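Local coordinates for protein succinate-semialdehyde dehydrogenase (Streptococcus pyogenes MGAS1882, PDB 4OGD) that probably oxidises succinic semialdehyde to succinate, with NADP+ as the cofactor bound in its Rossmann-type domain, at residues T300-L305 and V342-I347. Sequence-based numbering, arbitrary orientation.
Sequences TTLAPL and VMPTII
Val-342 and Leu-302 carry most of this contact, with Leu-305 and Pro-344 completing it, and together they illustrate how a loop and the lead-in to a strand can be joined by a few apolar branches and one bridging water. In Leu-302, chi1 (-174°) turns CG outward and chi2 (69°) leaves CD2 extended, nearly anti to CA, toward the proline. This methyl comes up against the CD–CG side of the Pro-344 ring, with CD2 3.5 Å from CD, a tight fit for two carbons, and 3.7 Å from CG; it also stands 3.7 Å from Val-342 O. Further along, Leu-305 and Val-342 cross obliquely, Leu-305 CD1 resting 3.7 Å from Val-342 CG2, while Val-314 of helix 308-323 packs against both. The contact thus joins the loop between helices 276-288 and 308-323 to the lead-in of strand 345-348, in the mixed sheet of the aldehyde dehydrogenase catalytic domain, next to strand 327-330, which runs antiparallel to it and is outermost within this chain. Between the two apolar pairs a water links the backbones: it donates to Ala-303 O at 2.8 Å and accepts from Val-342 N, also at 2.8 Å, giving both buried polar groups a partner. Thr-345 OG1 donates to Met-343 O at 2.8 Å from above the carbonyl plane, 42° out of it, a bond that spans Pro-344 at the start of the strand. Phe-287 of helix 276-288 also touches the Pro-344 side chain.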
loop_
_atom_site.group_PDB
_atom_site.type_symbol
_atom_site.label_atom_id
_atom_site.label_comp_id
_atom_site.label_asym_id
_atom_site.label_seq_id
_atom_site.Cartn_x
_atom_site.Cartn_y
_atom_site.Cartn_z
ATOM N N THR A 300 37.177 -15.492 11.606
ATOM C CA THR A 300 36.858 -14.952 10.287
ATOM C C THR A 300 35.976 -13.714 10.392
ATOM O O THR A 300 34.950 -13.728 11.075
ATOM C CB THR A 300 36.178 -16.003 9.413
ATOM O OG1 THR A 300 37.039 -17.146 9.289
ATOM C CG2 THR A 300 35.878 -15.441 8.031
ATOM N N THR A 301 36.382 -12.645 9.720
ATOM C CA THR A 301 35.648 -11.384 9.804
ATOM C C THR A 301 35.187 -10.902 8.431
ATOM O O THR A 301 34.662 -9.793 8.295
ATOM C CB THR A 301 36.458 -10.292 10.539
ATOM O OG1 THR A 301 37.698 -10.055 9.856
ATOM C CG2 THR A 301 36.748 -10.719 11.968
ATOM N N LEU A 302 35.377 -11.737 7.414
ATOM C CA LEU A 302 34.785 -11.468 6.103
ATOM C C LEU A 302 34.349 -12.772 5.439
ATOM O O LEU A 302 35.173 -13.655 5.179
ATOM C CB LEU A 302 35.745 -10.696 5.189
ATOM C CG LEU A 302 35.108 -10.277 3.859
ATOM C CD1 LEU A 302 34.039 -9.209 4.080
ATOM C CD2 LEU A 302 36.156 -9.785 2.883
ATOM N N ALA A 303 33.051 -12.887 5.170
ATOM C CA ALA A 303 32.464 -14.079 4.568
ATOM C C ALA A 303 32.615 -14.066 3.049
ATOM O O ALA A 303 32.826 -13.007 2.453
ATOM C CB ALA A 303 30.975 -14.174 4.954
ATOM N N PRO A 304 32.528 -15.248 2.415
ATOM C CA PRO A 304 32.414 -15.263 0.954
ATOM C C PRO A 304 31.040 -14.729 0.575
ATOM O O PRO A 304 30.128 -14.782 1.409
ATOM C CB PRO A 304 32.493 -16.751 0.617
ATOM C CG PRO A 304 31.929 -17.435 1.840
ATOM C CD PRO A 304 32.383 -16.596 3.003
ATOM N N LEU A 305 30.882 -14.234 -0.648
ATOM C CA LEU A 305 29.561 -13.820 -1.113
ATOM C C LEU A 305 28.664 -15.040 -1.311
ATOM O O LEU A 305 29.140 -16.181 -1.308
ATOM C CB LEU A 305 29.655 -12.986 -2.392
ATOM C CG LEU A 305 30.513 -11.718 -2.335
ATOM C CD1 LEU A 305 30.242 -10.833 -3.555
ATOM C CD2 LEU A 305 30.283 -10.943 -1.055
ATOM N N VAL A 342 35.287 -12.029 -2.425
ATOM C CA VAL A 342 35.677 -10.747 -3.005
ATOM C C VAL A 342 36.384 -9.963 -1.905
ATOM O O VAL A 342 35.866 -9.841 -0.793
ATOM C CB VAL A 342 34.435 -9.962 -3.513
ATOM C CG1 VAL A 342 34.820 -8.552 -3.981
ATOM C CG2 VAL A 342 33.743 -10.729 -4.631
ATOM N N MET A 343 37.581 -9.451 -2.175
ATOM C CA MET A 343 38.282 -8.709 -1.130
ATOM C C MET A 343 37.687 -7.317 -0.970
ATOM O O MET A 343 37.144 -6.761 -1.930
ATOM C CB MET A 343 39.793 -8.630 -1.393
ATOM C CG MET A 343 40.248 -7.455 -2.231
ATOM S SD MET A 343 42.058 -7.349 -2.272
ATOM C CE MET A 343 42.394 -6.504 -0.735
ATOM N N PRO A 344 37.757 -6.763 0.248
ATOM C CA PRO A 344 37.303 -5.389 0.479
ATOM C C PRO A 344 38.013 -4.453 -0.489
ATOM O O PRO A 344 39.234 -4.517 -0.636
ATOM C CB PRO A 344 37.737 -5.118 1.917
ATOM C CG PRO A 344 37.756 -6.476 2.553
ATOM C CD PRO A 344 38.278 -7.382 1.479
ATOM N N THR A 345 37.241 -3.617 -1.167
ATOM C CA THR A 345 37.764 -2.799 -2.245
ATOM C C THR A 345 37.199 -1.400 -2.048
ATOM O O THR A 345 36.043 -1.257 -1.657
ATOM C CB THR A 345 37.310 -3.369 -3.600
ATOM O OG1 THR A 345 37.800 -4.710 -3.742
ATOM C CG2 THR A 345 37.815 -2.519 -4.761
ATOM N N ILE A 346 38.013 -0.371 -2.276
ATOM C CA ILE A 346 37.547 1.001 -2.135
ATOM C C ILE A 346 37.730 1.728 -3.454
ATOM O O ILE A 346 38.807 1.678 -4.045
ATOM C CB ILE A 346 38.309 1.767 -1.032
ATOM C CG1 ILE A 346 38.173 1.033 0.305
ATOM C CG2 ILE A 346 37.785 3.207 -0.914
ATOM C CD1 ILE A 346 39.051 1.580 1.416
ATOM N N ILE A 347 36.673 2.387 -3.915
ATOM C CA ILE A 347 36.762 3.236 -5.097
ATOM C C ILE A 347 36.376 4.672 -4.772
ATOM O O ILE A 347 35.663 4.937 -3.808
ATOM C CB ILE A 347 35.872 2.731 -6.236
ATOM C CG1 ILE A 347 34.403 2.675 -5.789
ATOM C CG2 ILE A 347 36.368 1.376 -6.725
ATOM C CD1 ILE A 347 33.424 2.302 -6.899
HETATM O O HOH W 1 34.131 -12.023 0.153
#